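Local structure of putative pyridoxal phosphate-dependent transferase (Clostridium difficile, 4DQ6) at residues A[94-105]-A[261-272]; A[49-58]-A[275-284]. The protein belongs to the class I and II aminotransferase family and binds pyridoxal-5'-phosphate, its function being otherwise assigned only tentatively as a transferase. All coordinates share one frame; numbering follows the deposited sequence. Where two conformers were deposited one is given.

In the fold
Contact 1 and contact 2 have centres about 22 Å apart, and their second segments adjoin in the second half of the chain: helix 255-267, with the loop after it, supplies 261-272 to contact 1, and the next helix, 275-287, supplies 275-284 to contact 2. Their partners come from the N-terminal part, helix 48-58 for contact 2 first, then strand 93-96 and helix 99-110 for contact 1, so contact 1 is nested inside the loop that contact 2 closes. Contact 1 lies at an outermost strand of the seven-stranded mixed sheet, where a helix start holds the phosphate of pyridoxal-5'-phosphate; contact 2 pairs two helices. Both contacts touch the second subunit, so both lie beside the dimer interface.

Contact 1 (A[94-105]-A[261-272]); sequences IYSPGVIPAISL and LDDAFTRIDIKR. With PLP (pyridoxal-5'-phosphate), chain C.
L105 drops its CD1 methyl onto one face of the F265 ring, 3.6 Å from the centroid and 15° off the normal, a CH-pi contact in the large domain of a PLP-dependent aminotransferase-type fold. The leucine is a knob among L261, A264, F265 and R267, joining helix 99-105 to helix 261-267, whose short axes make 108°. L105 CD1 also meets I268 CD1 tip to tip at 3.8 Å, while CD2 lies near the R267 guanidinium, which is salt-bridged to E109. On the opposite face of the F265 ring sits the backbone O of Y95. The same Y95 O takes a hydrogen bond from a water (2.8 Å), which also donates to I270 O. I94 packs in from strand 93-96, the outermost strand of the sheet in this chain: I94 CG2, anti to the backbone N, reaches F265 CD2 at 3.7 Å, and CD1 rests against L261 and the backbone of D262. Beyond F265 CZ, S96 OG donates to G98 O at 2.7 Å, bridging the turn before the helix. G98 is the N-cap, and the next two amides grip the cofactor phosphate almost straight on: V99 N to O1P of PLP, 169°, and I100 N to O2P at 3.0 Å.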
loop_
_atom_site.group_PDB
_atom_site.type_symbol
_atom_site.label_atom_id
_atom_site.label_comp_id
_atom_site.label_asym_id
_atom_site.label_seq_id
_atom_site.Cartn_x
_atom_site.Cartn_y
_atom_site.Cartn_z
ATOM N N ILE A 94 -5.259 -0.870 13.808
ATOM C CA ILE A 94 -5.425 -1.199 12.393
ATOM C C ILE A 94 -4.197 -0.739 11.594
ATOM O O ILE A 94 -3.735 0.397 11.752
ATOM C CB ILE A 94 -6.719 -0.589 11.783
ATOM C CG1 ILE A 94 -7.868 -1.262 12.498
ATOM C CG2 ILE A 94 -6.776 -0.760 10.263
ATOM C CD1 ILE A 94 -9.209 -0.783 11.958
ATOM N N TYR A 95 -3.669 -1.644 10.746
ATOM C CA TYR A 95 -2.583 -1.322 9.804
ATOM C C TYR A 95 -3.090 -0.380 8.717
ATOM O O TYR A 95 -4.169 -0.615 8.154
ATOM C CB TYR A 95 -2.120 -2.608 9.120
ATOM C CG TYR A 95 -1.309 -2.372 7.868
ATOM C CD1 TYR A 95 0.058 -1.978 7.941
ATOM C CD2 TYR A 95 -1.868 -2.494 6.608
ATOM C CE1 TYR A 95 0.776 -1.680 6.802
ATOM C CE2 TYR A 95 -1.140 -2.180 5.464
ATOM C CZ TYR A 95 0.170 -1.789 5.556
ATOM O OH TYR A 95 0.895 -1.509 4.387
ATOM N N SER A 96 -2.266 0.574 8.298
ATOM C CA SER A 96 -2.509 1.355 7.101
ATOM C C SER A 96 -1.155 1.594 6.414
ATOM O O SER A 96 -0.150 1.781 7.137
ATOM C CB SER A 96 -3.183 2.652 7.460
ATOM O OG SER A 96 -3.406 3.473 6.304
ATOM N N PRO A 97 -1.144 1.647 5.078
ATOM C CA PRO A 97 0.173 1.962 4.437
ATOM C C PRO A 97 0.633 3.375 4.752
ATOM O O PRO A 97 1.775 3.727 4.540
ATOM C CB PRO A 97 -0.078 1.725 2.963
ATOM C CG PRO A 97 -1.515 1.783 2.829
ATOM C CD PRO A 97 -2.157 1.288 4.084
ATOM N N GLY A 98 -0.275 4.232 5.136
ATOM C CA GLY A 98 0.013 5.634 5.480
ATOM C C GLY A 98 -1.060 6.305 6.308
ATOM O O GLY A 98 -2.247 5.876 6.404
ATOM N N VAL A 99 -0.676 7.425 6.896
ATOM C CA VAL A 99 -1.612 8.193 7.698
ATOM C C VAL A 99 -2.704 8.763 6.850
ATOM O O VAL A 99 -3.869 8.661 7.244
ATOM C CB VAL A 99 -0.866 9.289 8.475
ATOM C CG1 VAL A 99 -1.840 10.287 9.109
ATOM C CG2 VAL A 99 0.020 8.612 9.537
ATOM N N ILE A 100 -2.387 9.390 5.731
ATOM C CA ILE A 100 -3.458 10.045 4.974
ATOM C C ILE A 100 -4.461 9.050 4.370
ATOM O O ILE A 100 -5.670 9.258 4.414
ATOM C CB ILE A 100 -2.881 11.002 3.933
ATOM C CG1 ILE A 100 -2.101 12.093 4.670
ATOM C CG2 ILE A 100 -4.030 11.587 3.087
ATOM C CD1 ILE A 100 -2.909 12.974 5.603
ATOM N N PRO A 101 -4.025 7.866 3.902
ATOM C CA PRO A 101 -4.983 6.873 3.486
ATOM C C PRO A 101 -5.995 6.523 4.573
ATOM O O PRO A 101 -7.193 6.396 4.309
ATOM C CB PRO A 101 -4.111 5.667 3.191
ATOM C CG PRO A 101 -2.795 6.213 2.763
ATOM C CD PRO A 101 -2.658 7.536 3.466
ATOM N N ALA A 102 -5.509 6.315 5.806
ATOM C CA ALA A 102 -6.391 6.028 6.955
ATOM C C ALA A 102 -7.358 7.161 7.154
ATOM O O ALA A 102 -8.565 6.923 7.347
ATOM C CB ALA A 102 -5.578 5.712 8.244
ATOM N N ILE A 103 -6.873 8.385 7.211
ATOM C CA ILE A 103 -7.738 9.550 7.435
ATOM C C ILE A 103 -8.786 9.673 6.344
ATOM O O ILE A 103 -9.961 9.979 6.607
ATOM C CB ILE A 103 -6.871 10.806 7.590
ATOM C CG1 ILE A 103 -6.057 10.708 8.867
ATOM C CG2 ILE A 103 -7.748 12.075 7.615
ATOM C CD1 ILE A 103 -5.213 11.891 9.220
ATOM N N SER A 104 -8.371 9.397 5.104
ATOM C CA SER A 104 -9.285 9.495 3.973
ATOM C C SER A 104 -10.405 8.470 4.138
ATOM O O SER A 104 -11.589 8.811 3.956
ATOM C CB SER A 104 -8.590 9.162 2.651
ATOM O OG SER A 104 -9.430 9.376 1.543
ATOM N N LEU A 105 -10.114 7.232 4.514
ATOM C CA LEU A 105 -11.151 6.210 4.698
ATOM C C LEU A 105 -12.048 6.618 5.897
ATOM O O LEU A 105 -13.269 6.448 5.832
ATOM C CB LEU A 105 -10.591 4.813 4.867
ATOM C CG LEU A 105 -9.936 4.246 3.642
ATOM C CD1 LEU A 105 -9.477 2.831 3.999
ATOM C CD2 LEU A 105 -10.663 4.199 2.351
ATOM N N LEU A 261 -13.564 1.245 10.014
ATOM C CA LEU A 261 -12.295 1.365 9.308
ATOM C C LEU A 261 -11.821 0.029 8.779
ATOM O O LEU A 261 -11.322 -0.063 7.678
ATOM C CB LEU A 261 -11.216 1.995 10.185
ATOM C CG LEU A 261 -9.898 2.316 9.459
ATOM C CD1 LEU A 261 -10.199 3.159 8.225
ATOM C CD2 LEU A 261 -8.965 3.077 10.381
ATOM N N ASP A 262 -11.970 -0.997 9.602
ATOM C CA ASP A 262 -11.646 -2.338 9.168
ATOM C C ASP A 262 -12.376 -2.675 7.882
ATOM O O ASP A 262 -11.758 -3.198 6.935
ATOM C CB ASP A 262 -11.914 -3.340 10.257
ATOM C CG ASP A 262 -11.120 -4.652 10.087
ATOM O OD1 ASP A 262 -9.888 -4.618 9.822
ATOM O OD2 ASP A 262 -11.753 -5.685 10.301
ATOM N N ASP A 263 -13.675 -2.423 7.847
ATOM C CA ASP A 263 -14.448 -2.769 6.698
ATOM C C ASP A 263 -14.099 -1.897 5.469
ATOM O O ASP A 263 -14.184 -2.376 4.347
ATOM C CB ASP A 263 -15.921 -2.563 7.042
ATOM C CG ASP A 263 -16.463 -3.662 7.926
ATOM O OD1 ASP A 263 -15.771 -4.685 8.207
ATOM O OD2 ASP A 263 -17.622 -3.499 8.364
ATOM N N ALA A 264 -13.702 -0.629 5.697
ATOM C CA ALA A 264 -13.201 0.228 4.591
ATOM C C ALA A 264 -11.932 -0.319 4.004
ATOM O O ALA A 264 -11.774 -0.386 2.775
ATOM C CB ALA A 264 -13.014 1.665 5.049
ATOM N N PHE A 265 -11.000 -0.771 4.856
ATOM C CA PHE A 265 -9.794 -1.422 4.324
ATOM C C PHE A 265 -10.112 -2.705 3.598
ATOM O O PHE A 265 -9.368 -3.113 2.679
ATOM C CB PHE A 265 -8.726 -1.594 5.407
ATOM C CG PHE A 265 -7.917 -0.315 5.665
ATOM C CD1 PHE A 265 -7.100 0.214 4.646
ATOM C CD2 PHE A 265 -7.899 0.308 6.893
ATOM C CE1 PHE A 265 -6.365 1.372 4.866
ATOM C CE2 PHE A 265 -7.145 1.446 7.116
ATOM C CZ PHE A 265 -6.352 1.963 6.095
ATOM N N THR A 266 -11.112 -3.452 4.065
ATOM C CA THR A 266 -11.531 -4.639 3.362
ATOM C C THR A 266 -12.075 -4.309 1.985
ATOM O O THR A 266 -11.746 -4.958 0.991
ATOM C CB THR A 266 -12.590 -5.419 4.181
ATOM O OG1 THR A 266 -11.938 -5.945 5.362
ATOM C CG2 THR A 266 -13.191 -6.595 3.345
ATOM N N ARG A 267 -12.862 -3.250 1.948
ATOM C CA ARG A 267 -13.434 -2.766 0.699
ATOM C C ARG A 267 -12.375 -2.446 -0.355
ATOM O O ARG A 267 -12.566 -2.839 -1.519
ATOM C CB ARG A 267 -14.368 -1.572 0.974
ATOM C CG ARG A 267 -14.784 -0.877 -0.289
ATOM C CD ARG A 267 -15.722 0.291 -0.046
ATOM N NE ARG A 267 -15.312 1.268 0.989
ATOM C CZ ARG A 267 -14.510 2.335 0.823
ATOM N NH1 ARG A 267 -14.281 3.188 1.839
ATOM N NH2 ARG A 267 -13.946 2.589 -0.352
ATOM N N ILE A 268 -11.273 -1.807 0.060
ATOM C CA ILE A 268 -10.165 -1.507 -0.890
ATOM C C ILE A 268 -9.079 -2.576 -0.862
ATOM O O ILE A 268 -8.056 -2.416 -1.570
ATOM C CB ILE A 268 -9.595 -0.081 -0.711
ATOM C CG1 ILE A 268 -8.994 0.180 0.663
ATOM C CG2 ILE A 268 -10.676 0.983 -0.956
ATOM C CD1 ILE A 268 -8.073 1.394 0.736
ATOM N N ASP A 269 -9.273 -3.666 -0.111
ATOM C CA ASP A 269 -8.313 -4.780 -0.036
ATOM C C ASP A 269 -6.871 -4.358 0.306
ATOM O O ASP A 269 -5.900 -4.798 -0.323
ATOM C CB ASP A 269 -8.336 -5.664 -1.287
ATOM C CG ASP A 269 -7.582 -6.973 -1.057
ATOM O OD1 ASP A 269 -7.716 -7.536 0.080
ATOM O OD2 ASP A 269 -6.759 -7.383 -1.949
ATOM N N ILE A 270 -6.717 -3.461 1.276
ATOM C CA ILE A 270 -5.382 -3.082 1.772
ATOM C C ILE A 270 -5.343 -3.563 3.218
ATOM O O ILE A 270 -5.892 -2.900 4.123
ATOM C CB ILE A 270 -5.141 -1.569 1.595
ATOM C CG1 ILE A 270 -4.994 -1.261 0.090
ATOM C CG2 ILE A 270 -3.922 -1.093 2.406
ATOM C CD1 ILE A 270 -4.572 0.157 -0.222
ATOM N N LYS A 271 -4.708 -4.723 3.448
ATOM C CA LYS A 271 -4.753 -5.398 4.725
ATOM C C LYS A 271 -3.386 -5.796 5.227
ATOM O O LYS A 271 -3.190 -5.821 6.428
ATOM C CB LYS A 271 -5.584 -6.670 4.669
ATOM C CG LYS A 271 -6.980 -6.434 4.168
ATOM C CD LYS A 271 -7.837 -5.567 5.103
ATOM C CE LYS A 271 -8.561 -6.313 6.177
ATOM N NZ LYS A 271 -9.497 -5.402 6.931
ATOM N N ARG A 272 -2.465 -6.138 4.309
ATOM C CA ARG A 272 -1.165 -6.707 4.740
ATOM C C ARG A 272 -0.027 -5.706 4.662
ATOM O O ARG A 272 0.059 -4.914 3.715
ATOM C CB ARG A 272 -0.804 -7.936 3.872
ATOM C CG ARG A 272 -1.785 -9.072 3.867
ATOM C CD ARG A 272 -1.280 -10.333 3.186
ATOM N NE ARG A 272 -2.250 -11.391 3.325
ATOM C CZ ARG A 272 -2.428 -12.139 4.413
ATOM N NH1 ARG A 272 -1.683 -11.987 5.497
ATOM N NH2 ARG A 272 -3.394 -13.029 4.415
HETATM N N1 PLP C . 0.935 13.542 8.733
HETATM C C2 PLP C . 1.792 14.594 8.947
HETATM C C2A PLP C . 1.502 15.737 9.871
HETATM C C3 PLP C . 3.074 14.650 8.281
HETATM O O3 PLP C . 3.895 15.674 8.466
HETATM C C4 PLP C . 3.441 13.569 7.379
HETATM C C4A PLP C . 4.737 13.598 6.612
HETATM C C5 PLP C . 2.483 12.487 7.213
HETATM C C6 PLP C . 1.246 12.523 7.899
HETATM C C5A PLP C . 2.863 11.353 6.314
HETATM O O4P PLP C . 1.655 10.803 5.908
HETATM P P PLP C . 1.756 9.377 5.146
HETATM O O1P PLP C . 1.976 8.390 6.239
HETATM O O2P PLP C . 0.346 9.357 4.432
HETATM O O3P PLP C . 3.026 9.538 4.255
HETATM O O HOH W 1 -5.689 -2.630 7.006
HETATM O O HOH W 2 -0.043 -1.980 1.879
#

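Contact 2 (A[49-58]-A[275-284])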
loop_
_atom_site.group_PDB
_atom_site.type_symbol
_atom_site.label_atom_id
_atom_site.label_comp_id
_atom_site.label_asym_id
_atom_site.label_seq_id
_atom_site.Cartn_x
_atom_site.Cartn_y
_atom_site.Cartn_z
ATOM N N CYS A 49 19.795 -1.341 13.598
ATOM C CA CYS A 49 18.880 -2.423 13.859
ATOM C C CYS A 49 17.839 -2.631 12.746
ATOM O O CYS A 49 17.383 -3.754 12.464
ATOM C CB CYS A 49 18.184 -2.239 15.160
ATOM S SG CYS A 49 17.241 -0.697 15.286
ATOM N N ILE A 50 17.435 -1.516 12.151
ATOM C CA ILE A 50 16.472 -1.600 11.029
ATOM C C ILE A 50 17.147 -2.216 9.784
ATOM O O ILE A 50 16.625 -3.155 9.197
ATOM C CB ILE A 50 15.934 -0.236 10.702
ATOM C CG1 ILE A 50 15.122 0.276 11.879
ATOM C CG2 ILE A 50 15.133 -0.284 9.385
ATOM C CD1 ILE A 50 14.798 1.765 11.716
ATOM N N ILE A 51 18.395 -1.773 9.442
ATOM C CA ILE A 51 19.108 -2.328 8.291
ATOM C C ILE A 51 19.314 -3.837 8.517
ATOM O O ILE A 51 19.082 -4.637 7.605
ATOM C CB ILE A 51 20.427 -1.593 8.051
ATOM C CG1 ILE A 51 20.194 -0.106 7.768
ATOM C CG2 ILE A 51 21.204 -2.231 6.897
ATOM C CD1 ILE A 51 21.474 0.712 7.913
ATOM N N ASP A 52 19.662 -4.235 9.742
ATOM C CA ASP A 52 19.949 -5.632 9.920
ATOM C C ASP A 52 18.670 -6.489 9.880
ATOM O O ASP A 52 18.667 -7.607 9.386
ATOM C CB ASP A 52 20.698 -5.852 11.199
ATOM C CG ASP A 52 21.572 -7.093 11.122
ATOM O OD1 ASP A 52 22.571 -7.148 10.307
ATOM O OD2 ASP A 52 21.274 -8.018 11.873
ATOM N N SER A 53 17.547 -5.947 10.345
ATOM C CA SER A 53 16.258 -6.664 10.236
ATOM C C SER A 53 15.896 -6.875 8.749
ATOM O O SER A 53 15.390 -7.943 8.329
ATOM C CB SER A 53 15.082 -5.913 10.945
ATOM O OG SER A 53 14.510 -4.743 10.258
ATOM N N LEU A 54 16.141 -5.841 7.965
ATOM C CA LEU A 54 15.875 -5.927 6.525
ATOM C C LEU A 54 16.820 -6.941 5.885
ATOM O O LEU A 54 16.376 -7.703 5.053
ATOM C CB LEU A 54 16.051 -4.567 5.872
ATOM C CG LEU A 54 15.096 -3.459 6.278
ATOM C CD1 LEU A 54 15.562 -2.123 5.649
ATOM C CD2 LEU A 54 13.650 -3.790 5.864
ATOM N N LYS A 55 18.096 -7.012 6.301
ATOM C CA LYS A 55 19.008 -7.971 5.724
ATOM C C LYS A 55 18.605 -9.375 6.048
ATOM O O LYS A 55 18.571 -10.202 5.158
ATOM C CB LYS A 55 20.447 -7.733 6.202
ATOM C CG LYS A 55 21.034 -6.453 5.682
ATOM C CD LYS A 55 22.457 -6.369 6.235
ATOM C CE LYS A 55 23.210 -5.129 5.803
ATOM N NZ LYS A 55 24.562 -5.094 6.448
ATOM N N ASN A 56 18.205 -9.621 7.293
ATOM C CA ASN A 56 17.784 -10.939 7.712
ATOM C C ASN A 56 16.554 -11.390 6.919
ATOM O O ASN A 56 16.499 -12.497 6.429
ATOM C CB ASN A 56 17.531 -10.961 9.220
ATOM C CG ASN A 56 17.012 -12.281 9.689
ATOM O OD1 ASN A 56 17.781 -13.199 9.935
ATOM N ND2 ASN A 56 15.679 -12.406 9.757
ATOM N N ARG A 57 15.617 -10.461 6.741
ATOM C CA ARG A 57 14.424 -10.825 5.978
ATOM C C ARG A 57 14.773 -11.110 4.491
ATOM O O ARG A 57 14.237 -11.994 3.852
ATOM C CB ARG A 57 13.363 -9.744 6.093
ATOM C CG ARG A 57 12.007 -10.066 5.405
ATOM C CD ARG A 57 11.357 -11.344 5.906
ATOM N NE ARG A 57 10.165 -11.695 5.109
ATOM C CZ ARG A 57 10.225 -12.252 3.908
ATOM N NH1 ARG A 57 11.439 -12.553 3.339
ATOM N NH2 ARG A 57 9.114 -12.578 3.269
ATOM N N LEU A 58 15.575 -10.229 3.910
ATOM C CA LEU A 58 16.022 -10.361 2.511
ATOM C C LEU A 58 16.657 -11.725 2.291
ATOM O O LEU A 58 16.355 -12.403 1.304
ATOM C CB LEU A 58 16.948 -9.202 2.151
ATOM C CG LEU A 58 17.321 -9.048 0.659
ATOM C CD1 LEU A 58 17.783 -7.609 0.398
ATOM C CD2 LEU A 58 18.300 -10.105 0.258
ATOM N N CYS A 275 6.565 -7.247 3.148
ATOM C CA CYS A 275 7.382 -8.081 4.021
ATOM C C CYS A 275 8.452 -7.291 4.737
ATOM O O CYS A 275 8.929 -7.734 5.801
ATOM C CB CYS A 275 7.974 -9.236 3.261
ATOM S SG CYS A 275 8.971 -8.861 1.847
ATOM N N PHE A 276 8.887 -6.196 4.139
ATOM C CA PHE A 276 9.980 -5.414 4.724
ATOM C C PHE A 276 9.481 -4.439 5.788
ATOM O O PHE A 276 10.105 -4.237 6.818
ATOM C CB PHE A 276 10.820 -4.772 3.643
ATOM C CG PHE A 276 11.633 -5.759 2.857
ATOM C CD1 PHE A 276 12.633 -6.490 3.506
ATOM C CD2 PHE A 276 11.478 -5.994 1.480
ATOM C CE1 PHE A 276 13.438 -7.394 2.832
ATOM C CE2 PHE A 276 12.269 -6.953 0.791
ATOM C CZ PHE A 276 13.289 -7.635 1.499
ATOM N N SER A 277 8.379 -3.767 5.520
ATOM C CA SER A 277 7.736 -2.968 6.506
ATOM C C SER A 277 7.463 -3.727 7.813
ATOM O O SER A 277 7.628 -3.203 8.926
ATOM C CB SER A 277 6.402 -2.464 5.870
ATOM O OG SER A 277 5.435 -2.098 6.745
ATOM N N LEU A 278 7.025 -4.976 7.675
ATOM C CA LEU A 278 6.699 -5.780 8.845
ATOM C C LEU A 278 7.877 -5.885 9.793
ATOM O O LEU A 278 7.767 -5.607 11.004
ATOM C CB LEU A 278 6.332 -7.202 8.461
ATOM C CG LEU A 278 5.762 -8.003 9.615
ATOM C CD1 LEU A 278 4.246 -7.712 9.687
ATOM C CD2 LEU A 278 5.989 -9.502 9.416
ATOM N N VAL A 279 9.008 -6.265 9.238
ATOM C CA VAL A 279 10.178 -6.502 10.102
ATOM C C VAL A 279 10.832 -5.219 10.573
ATOM O O VAL A 279 11.321 -5.151 11.703
ATOM C CB VAL A 279 11.234 -7.459 9.469
ATOM C CG1 VAL A 279 10.653 -8.833 9.119
ATOM C CG2 VAL A 279 11.970 -6.776 8.336
ATOM N N ALA A 280 10.818 -4.181 9.728
ATOM C CA ALA A 280 11.418 -2.885 10.104
ATOM C C ALA A 280 10.647 -2.207 11.220
ATOM O O ALA A 280 11.237 -1.526 12.055
ATOM C CB ALA A 280 11.594 -1.969 8.906
ATOM N N THR A 281 9.318 -2.289 11.194
ATOM C CA THR A 281 8.529 -1.619 12.196
ATOM C C THR A 281 8.787 -2.214 13.584
ATOM O O THR A 281 9.087 -1.527 14.557
ATOM C CB THR A 281 7.037 -1.761 11.826
ATOM O OG1 THR A 281 6.777 -1.073 10.599
ATOM C CG2 THR A 281 6.140 -1.185 12.942
ATOM N N GLU A 282 8.810 -3.545 13.671
ATOM C CA GLU A 282 9.022 -4.203 14.937
ATOM C C GLU A 282 10.455 -3.953 15.423
ATOM O O GLU A 282 10.683 -3.659 16.591
ATOM C CB GLU A 282 8.794 -5.673 14.763
ATOM C CG GLU A 282 9.034 -6.443 16.033
ATOM C CD GLU A 282 8.569 -7.880 15.995
ATOM O OE1 GLU A 282 7.547 -8.213 15.348
ATOM O OE2 GLU A 282 9.223 -8.678 16.699
ATOM N N ALA A 283 11.404 -3.977 14.485
ATOM C CA ALA A 283 12.791 -3.704 14.847
ATOM C C ALA A 283 13.012 -2.264 15.344
ATOM O O ALA A 283 13.785 -2.056 16.258
ATOM C CB ALA A 283 13.724 -3.978 13.665
ATOM N N SER A 284 12.395 -1.301 14.654
ATOM C CA SER A 284 12.525 0.108 15.034
ATOM C C SER A 284 12.011 0.327 16.461
ATOM O O SER A 284 12.693 0.958 17.301
ATOM C CB SER A 284 11.825 1.035 14.037
ATOM O OG SER A 284 10.413 1.017 14.073
HETATM O O HOH W 3 8.170 -10.317 6.532
#
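R57 crosses F276 at about a right angle, its guanidinium turned 42° from the ring, near the start of helix 275-284 in a roughly antiparallel helix pair, 49-58 against 275-284, whose short axes pass 8.6 Å apart at 144°. The two helices belong to the class I and II aminotransferase fold and pack here at the dimer interface. R57 CG is anti to the backbone N (chi1 -176°) and the chain then bends at chi2, which lays the aliphatic part beside F276 CE1 and V279 and brings the guanidinium to C275. There C275 SG lies over one face of the R57 guanidinium, 4.0 Å above the plane and offset toward the rim; R57 NH2 is 3.5 Å from C275 CB and donates to I62 O.

L54 and F276 meet obliquely at the same end of the pair. L54 CD2 comes up to F276 CD1 at 3.7 Å and also touches A280 CB. The ring presents its edge to helix 49-58: L54 O and L58 N lie at that edge, near its plane, both closest to CE1, with L58 CB beside CE1 and CZ. F276 also meets the ring of F276 of the second subunit.

At the other end most partners are small (S53, A280, A283, S284), and the helices come close: I50 and A280 have CA atoms 5.3 Å apart. I50 splits its branches, CG2 to A280 CB and CD1 to S284 CB. A283 CB fits against S53, whose OG, between the backbone N and the carbonyl carbon, is turned back on its own helix to donate to a lone pair of I50 O, in the carbonyl plane; that oxygen also takes L54 N. The arginine is tied across by a water, which accepts from R57 NE at 2.8 Å in the guanidinium plane and donates to C275 O at 2.8 Å.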